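Local coordinates for aldehyde dehydrogenase (Burkholderia vietnamiensis, PDB 5KF0), which probably oxidises aldehydes to the corresponding carboxylic acids with a nicotinamide dinucleotide as cofactor, and binds NADPH in this crystal, at residues P102-D105 / S106-E109; V110-L113 / I114-F117; L274-V277 / V278-A282. One frame throughout, in Å; residues are numbered along the deposited sequence.

How the contacts relate
Contacts 1 and 2 are consecutive pieces of one helix, 103-123: contact 1 covers its first turns, contact 2 the turns that follow, and their centres are 12 Å apart. Both lie near the bound NADPH, for the side chains of E109 in contact 1 and R112 in contact 2 each come within about 9 Å of it. Contact 3 belongs to another helix, 274-286, in a beta-alpha-beta unit; its centre is 20 Å from that of contact 1 and 26 Å from that of contact 2, and it touches neither, the nearest atoms being about 9 and 10 Å away respectively. Contacts 2 and 3 both reach the second subunit, whereas contact 1 meets no other chain.

Contact 1: P102-D105 / S106-E109; sequences PIND and SRGE
I103 and R107, four residues apart at the start of helix 103-123, make the main side-chain contact. The guanidinium of R107 carries I103 CG1 over one face, 3.6 Å above its plane and over its centre, with CG1 3.7 Å from R107 CZ. Two torsions produce this overlap: I103 holds CG1 anti to its backbone N (chi1 -176°), while R107, its CG anti to the carbonyl carbon (chi1 -71°) and its chain extended from CG to NE, brings the guanidinium over CG1. This is aliphatic packing against a charged plane. N104 OD1 lies obliquely to the same guanidinium, 3.9 Å from R107 NH1.

Backbone hydrogen bonds form the second group. All four join residue i+4 to residue i: S106 N to O of P102, the N-cap residue, at 2.8 Å, R107 N to I103 O at 2.9 Å, G108 N to N104 O at 3.1 Å and E109 N to D105 O at 2.9 Å.

The polar ends of the buried side chains look elsewhere. S106 OG bonds to K101 O, just ahead of the helix, and S106 also packs on helix 88-99. E109 OE1 forms a salt bridge with K101, while OE2 takes the backbone N of N166, at the start of helix 164-178.

Chemically, the contact divides the helix start in two: an exposed side, where R107 lies over the isoleucine, and a buried side where the E109 carboxylate is met by a lysine and a backbone N-H, which would be consistent with an ionised carboxylate.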
loop_
_atom_site.group_PDB
_atom_site.type_symbol
_atom_site.label_atom_id
_atom_site.label_comp_id
_atom_site.label_asym_id
_atom_site.label_seq_id
_atom_site.Cartn_x
_atom_site.Cartn_y
_atom_site.Cartn_z
ATOM N N PRO A 102 27.280 28.485 -9.677
ATOM C CA PRO A 102 26.783 29.815 -9.295
ATOM C C PRO A 102 26.167 29.819 -7.901
ATOM O O PRO A 102 25.432 28.907 -7.525
ATOM C CB PRO A 102 25.742 30.114 -10.373
ATOM C CG PRO A 102 26.326 29.432 -11.592
ATOM C CD PRO A 102 26.913 28.139 -11.062
ATOM N N ILE A 103 26.500 30.855 -7.123
ATOM C CA ILE A 103 26.192 30.828 -5.691
ATOM C C ILE A 103 24.689 30.689 -5.447
ATOM O O ILE A 103 24.266 29.985 -4.518
ATOM C CB ILE A 103 26.791 32.065 -4.986
ATOM C CG1 ILE A 103 26.541 31.974 -3.475
ATOM C CG2 ILE A 103 26.265 33.390 -5.570
ATOM C CD1 ILE A 103 27.222 30.773 -2.815
ATOM N N ASN A 104 23.857 31.329 -6.282
ATOM C CA ASN A 104 22.409 31.161 -6.150
ATOM C C ASN A 104 22.009 29.699 -6.259
ATOM O O ASN A 104 21.147 29.218 -5.513
ATOM C CB ASN A 104 21.672 31.957 -7.229
ATOM C CG ASN A 104 21.752 33.446 -7.021
ATOM O OD1 ASN A 104 21.863 33.924 -5.889
ATOM N ND2 ASN A 104 21.682 34.200 -8.117
ATOM N N ASP A 105 22.594 28.983 -7.215
ATOM C CA ASP A 105 22.241 27.588 -7.421
ATOM C C ASP A 105 22.908 26.680 -6.399
ATOM O O ASP A 105 22.351 25.630 -6.044
ATOM C CB ASP A 105 22.605 27.183 -8.845
ATOM C CG ASP A 105 21.864 28.019 -9.868
ATOM O OD1 ASP A 105 20.618 27.974 -9.868
ATOM O OD2 ASP A 105 22.510 28.734 -10.651
ATOM N N SER A 106 24.091 27.065 -5.918
ATOM C CA SER A 106 24.699 26.338 -4.808
ATOM C C SER A 106 23.808 26.396 -3.578
ATOM O O SER A 106 23.591 25.382 -2.911
ATOM C CB SER A 106 26.083 26.915 -4.490
ATOM O OG SER A 106 27.003 26.686 -5.546
ATOM N N ARG A 107 23.285 27.582 -3.257
ATOM C CA ARG A 107 22.340 27.688 -2.154
ATOM C C ARG A 107 21.128 26.798 -2.396
ATOM O O ARG A 107 20.639 26.126 -1.475
ATOM C CB ARG A 107 21.927 29.153 -1.973
ATOM C CG ARG A 107 23.040 30.016 -1.402
ATOM C CD ARG A 107 22.712 31.507 -1.508
ATOM N NE ARG A 107 23.793 32.321 -0.956
ATOM C CZ ARG A 107 24.038 33.583 -1.304
ATOM N NH1 ARG A 107 23.292 34.177 -2.224
ATOM N NH2 ARG A 107 25.037 34.248 -0.738
ATOM N N GLY A 108 20.657 26.748 -3.644
ATOM C CA GLY A 108 19.543 25.878 -3.975
ATOM C C GLY A 108 19.846 24.413 -3.728
ATOM O O GLY A 108 18.972 23.653 -3.298
ATOM N N GLU A 109 21.085 23.989 -4.005
ATOM C CA GLU A 109 21.418 22.587 -3.766
ATOM C C GLU A 109 21.516 22.281 -2.278
ATOM O O GLU A 109 21.163 21.174 -1.850
ATOM C CB GLU A 109 22.719 22.191 -4.474
ATOM C CG GLU A 109 23.033 20.707 -4.253
ATOM C CD GLU A 109 24.241 20.177 -4.993
ATOM O OE1 GLU A 109 24.741 20.834 -5.925
ATOM O OE2 GLU A 109 24.694 19.072 -4.622
#

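Contact 2: V110-L113 / I114-F117; sequences VTRL and IDTF. With ACT (acetate ion), chain H.
L113 and F117 lie side by side one helical turn apart, pointing the same way. L113 CD1 is 3.6 Å from F117 CE1, an apolar contact made by a single methyl, and the carbonyl O of L113 lies at the edge of the ring, near its plane. The leucine's chi1 of 162° sets CG anti to the backbone N, and chi2 of 68° turns CD1 toward the ring. A looser apolar pair, V110 CG1 and I114 CD1 at 4.3 Å, occupies the preceding turn.

On another side of the helix, T111 and D115 also run alongside each other, with T111 CG2 4.0 Å from D115 OD2. R112 O is approached by two groups of T116: T116 N bonds to it at 2.8 Å, and T116 OG1 stands 3.0 Å away. The hydroxyl proton of T116 is not settled there, because N166 OD1 is also a partner of OG1.

In one of its two conformers R112 bends at chi2 and chi3 and reaches an acetate, probably from the crystallisation liquor, a contact to be read with caution. The acetate O sits in the guanidinium plane at its edge, 3.4 Å from R112 NH2, a weak hydrogen bond; R448 also holds the acetate. The stronger partner of R112 is D450, in a salt bridge through NE, and R139 of the second subunit brings a like charge close to NE.

Farther out, F84 of helix 70-86 meets the F117 ring edge-to-face, V110 packs on helix 88-99, and L113 and F117 press on A169 of helix 164-178. The arrangement is that of an amphipathic helix held among helices 70-86, 88-99 and 164-178, within the helical part of what is, by the family fold, the cofactor-binding domain.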
loop_
_atom_site.group_PDB
_atom_site.type_symbol
_atom_site.label_atom_id
_atom_site.label_comp_id
_atom_site.label_asym_id
_atom_site.label_seq_id
_atom_site.Cartn_x
_atom_site.Cartn_y
_atom_site.Cartn_z
ATOM N N VAL A 110 22.001 23.231 -1.471
ATOM C CA VAL A 110 22.020 22.997 -0.028
ATOM C C VAL A 110 20.595 22.860 0.502
ATOM O O VAL A 110 20.319 22.026 1.371
ATOM C CB VAL A 110 22.809 24.110 0.692
ATOM C CG1 VAL A 110 22.849 23.848 2.206
ATOM C CG2 VAL A 110 24.236 24.185 0.142
ATOM N N THR A 111 19.661 23.655 -0.024
ATOM C CA THR A 111 18.261 23.471 0.355
ATOM C C THR A 111 17.785 22.066 0.008
ATOM O O THR A 111 17.076 21.428 0.795
ATOM C CB THR A 111 17.390 24.524 -0.327
ATOM O OG1 THR A 111 17.797 25.828 0.111
ATOM C CG2 THR A 111 15.913 24.315 -0.001
ATOM N N ARG A 112 18.195 21.554 -1.151
ATOM C CA ARG A 112 17.823 20.201 -1.564
ATOM C C ARG A 112 18.451 19.150 -0.659
ATOM O O ARG A 112 17.818 18.140 -0.325
ATOM C CB ARG A 112 18.257 19.966 -3.012
ATOM C CG ARG A 112 17.515 20.809 -4.030
ATOM C CD ARG A 112 16.173 20.194 -4.391
ATOM N NE ARG A 112 16.323 18.856 -4.966
ATOM C CZ ARG A 112 16.712 18.615 -6.214
ATOM N NH1 ARG A 112 16.983 19.626 -7.033
ATOM N NH2 ARG A 112 16.835 17.365 -6.647
ATOM N N LEU A 113 19.714 19.363 -0.277
ATOM C CA LEU A 113 20.395 18.460 0.654
ATOM C C LEU A 113 19.582 18.304 1.933
ATOM O O LEU A 113 19.378 17.193 2.432
ATOM C CB LEU A 113 21.790 19.013 0.977
ATOM C CG LEU A 113 22.499 18.463 2.231
ATOM C CD1 LEU A 113 22.887 16.990 2.056
ATOM C CD2 LEU A 113 23.734 19.298 2.593
ATOM N N ILE A 114 19.124 19.432 2.479
ATOM C CA ILE A 114 18.287 19.416 3.675
ATOM C C ILE A 114 16.961 18.714 3.397
ATOM O O ILE A 114 16.511 17.878 4.192
ATOM C CB ILE A 114 18.079 20.852 4.193
ATOM C CG1 ILE A 114 19.397 21.402 4.728
ATOM C CG2 ILE A 114 17.016 20.872 5.281
ATOM C CD1 ILE A 114 19.469 22.929 4.758
ATOM N N ASP A 115 16.325 19.029 2.258
ATOM C CA ASP A 115 15.079 18.372 1.859
ATOM C C ASP A 115 15.248 16.858 1.810
ATOM O O ASP A 115 14.397 16.106 2.300
ATOM C CB ASP A 115 14.615 18.864 0.477
ATOM C CG ASP A 115 14.063 20.294 0.477
ATOM O OD1 ASP A 115 13.750 20.852 1.546
ATOM O OD2 ASP A 115 13.928 20.852 -0.637
ATOM N N THR A 116 16.341 16.391 1.202
ATOM C CA THR A 116 16.553 14.955 1.038
ATOM C C THR A 116 16.722 14.263 2.387
ATOM O O THR A 116 16.126 13.205 2.630
ATOM C CB THR A 116 17.764 14.725 0.126
ATOM O OG1 THR A 116 17.490 15.295 -1.160
ATOM C CG2 THR A 116 18.085 13.234 -0.036
ATOM N N PHE A 117 17.516 14.848 3.289
ATOM C CA PHE A 117 17.633 14.269 4.625
ATOM C C PHE A 117 16.322 14.330 5.394
ATOM O O PHE A 117 16.032 13.424 6.191
ATOM C CB PHE A 117 18.752 14.963 5.416
ATOM C CG PHE A 117 20.100 14.337 5.198
ATOM C CD1 PHE A 117 20.783 14.528 3.998
ATOM C CD2 PHE A 117 20.687 13.555 6.184
ATOM C CE1 PHE A 117 22.029 13.923 3.786
ATOM C CE2 PHE A 117 21.939 12.962 5.981
ATOM C CZ PHE A 117 22.603 13.150 4.782
HETATM C C ACT H . 18.765 16.312 -9.789
HETATM O O ACT H . 18.274 17.473 -9.679
HETATM O OXT ACT H . 19.048 15.704 -8.731
HETATM C CH3 ACT H . 19.007 15.655 -11.111
#

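Contact 3: L274-V277 / V278-A282; sequences LDYV and VDRLA
The Y276 ring takes R280 CG over one of its faces. R280 CG is 3.4 Å from Y276 CE2, while the methylene CD is farther off at 4.0 Å, so the aliphatic part of the arginine makes the approach. The guanidinium is turned only 17° from the ring plane but lies beyond the ring instead of over it. The torsions account for this: Y276 puts its ring anti to the backbone N (chi1 162°) and swings it along the helix, and R280, bent at chi2 and chi3, brings CG over one face of the ring and then leads away. R485 of the second subunit makes a cation-pi contact with the same ring. At the phenol end, Y276 OH is hydrogen-bonded to N442 O and to R483 NH1 of the second subunit, while R280 NE forms a salt bridge with D443.

V277 and L281 lie side by side on the inner side, V277 CG1 3.7 Å from L281 CD1, with both side chains pointing the same way. Regular i to i+4 bonds support these pairs: V278 N to L274 O at 2.8 Å, D279 N to D275 O at 3.0 Å, R280 N to Y276 O at 3.0 Å and L281 N to V277 O at 2.8 Å.

The helix is the connecting element of the beta-alpha-beta unit 263-266, 274-286, 298-302. V277 and L281 face strand 263-266, V277 and R280 touch F420 of strand 416-420, and helix 306-319 covers L274 and V278, with D275 in a salt bridge to its K312. Y276 and R280 meet the loop at N442 and D443 and also the second subunit, R280 packing on its R483.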
loop_
_atom_site.group_PDB
_atom_site.type_symbol
_atom_site.label_atom_id
_atom_site.label_comp_id
_atom_site.label_asym_id
_atom_site.label_seq_id
_atom_site.Cartn_x
_atom_site.Cartn_y
_atom_site.Cartn_z
ATOM N N LEU A 274 4.084 31.303 -23.891
ATOM C CA LEU A 274 5.422 31.145 -24.456
ATOM C C LEU A 274 6.501 31.751 -23.565
ATOM O O LEU A 274 7.609 31.216 -23.486
ATOM C CB LEU A 274 5.487 31.754 -25.860
ATOM C CG LEU A 274 5.044 30.814 -26.982
ATOM C CD1 LEU A 274 5.249 31.482 -28.344
ATOM C CD2 LEU A 274 5.768 29.468 -26.912
ATOM N N ASP A 275 6.218 32.874 -22.896
ATOM C CA ASP A 275 7.245 33.456 -22.032
ATOM C C ASP A 275 7.585 32.518 -20.879
ATOM O O ASP A 275 8.756 32.381 -20.506
ATOM C CB ASP A 275 6.804 34.820 -21.498
ATOM C CG ASP A 275 6.846 35.909 -22.562
ATOM O OD1 ASP A 275 7.570 35.748 -23.566
ATOM O OD2 ASP A 275 6.154 36.931 -22.390
ATOM N N TYR A 276 6.573 31.856 -20.308
ATOM C CA TYR A 276 6.829 30.862 -19.271
ATOM C C TYR A 276 7.649 29.706 -19.827
ATOM O O TYR A 276 8.633 29.272 -19.215
ATOM C CB TYR A 276 5.508 30.333 -18.695
ATOM C CG TYR A 276 5.674 29.019 -17.953
ATOM C CD1 TYR A 276 5.254 27.816 -18.515
ATOM C CD2 TYR A 276 6.272 28.982 -16.694
ATOM C CE1 TYR A 276 5.434 26.606 -17.836
ATOM C CE2 TYR A 276 6.444 27.792 -16.008
ATOM C CZ TYR A 276 6.022 26.605 -16.588
ATOM O OH TYR A 276 6.214 25.427 -15.908
ATOM N N VAL A 277 7.247 29.196 -20.992
ATOM C CA VAL A 277 7.949 28.072 -21.612
ATOM C C VAL A 277 9.408 28.430 -21.862
ATOM O O VAL A 277 10.325 27.683 -21.500
ATOM C CB VAL A 277 7.236 27.663 -22.915
ATOM C CG1 VAL A 277 8.052 26.609 -23.674
ATOM C CG2 VAL A 277 5.810 27.139 -22.585
ATOM N N VAL A 278 9.636 29.589 -22.481
ATOM C CA VAL A 278 10.991 30.035 -22.791
ATOM C C VAL A 278 11.821 30.178 -21.521
ATOM O O VAL A 278 12.997 29.796 -21.493
ATOM C CB VAL A 278 10.932 31.344 -23.600
ATOM C CG1 VAL A 278 12.283 32.064 -23.588
ATOM C CG2 VAL A 278 10.482 31.041 -25.022
ATOM N N ASP A 279 11.223 30.702 -20.444
ATOM C CA ASP A 279 11.965 30.835 -19.192
ATOM C C ASP A 279 12.391 29.473 -18.657
ATOM O O ASP A 279 13.534 29.304 -18.214
ATOM C CB ASP A 279 11.127 31.589 -18.160
ATOM C CG ASP A 279 11.896 31.861 -16.879
ATOM O OD1 ASP A 279 12.855 32.659 -16.917
ATOM O OD2 ASP A 279 11.541 31.273 -15.839
ATOM N N ARG A 280 11.503 28.474 -18.733
ATOM C CA ARG A 280 11.844 27.149 -18.218
ATOM C C ARG A 280 12.823 26.422 -19.136
ATOM O O ARG A 280 13.689 25.677 -18.659
ATOM C CB ARG A 280 10.570 26.324 -18.013
ATOM C CG ARG A 280 9.618 26.929 -16.965
ATOM C CD ARG A 280 10.361 27.134 -15.660
ATOM N NE ARG A 280 10.616 25.860 -14.993
ATOM C CZ ARG A 280 11.467 25.688 -13.987
ATOM N NH1 ARG A 280 12.186 26.714 -13.533
ATOM N NH2 ARG A 280 11.601 24.483 -13.440
ATOM N N LEU A 281 12.707 26.626 -20.455
ATOM C CA LEU A 281 13.692 26.050 -21.375
ATOM C C LEU A 281 15.086 26.602 -21.098
ATOM O O LEU A 281 16.067 25.848 -21.057
ATOM C CB LEU A 281 13.291 26.330 -22.826
ATOM C CG LEU A 281 12.040 25.621 -23.352
ATOM C CD1 LEU A 281 11.618 26.213 -24.695
ATOM C CD2 LEU A 281 12.317 24.116 -23.488
ATOM N N ALA A 282 15.193 27.915 -20.900
ATOM C CA ALA A 282 16.487 28.518 -20.606
ATOM C C ALA A 282 17.032 28.021 -19.273
ATOM O O ALA A 282 18.225 27.714 -19.157
ATOM C CB ALA A 282 16.363 30.045 -20.616
#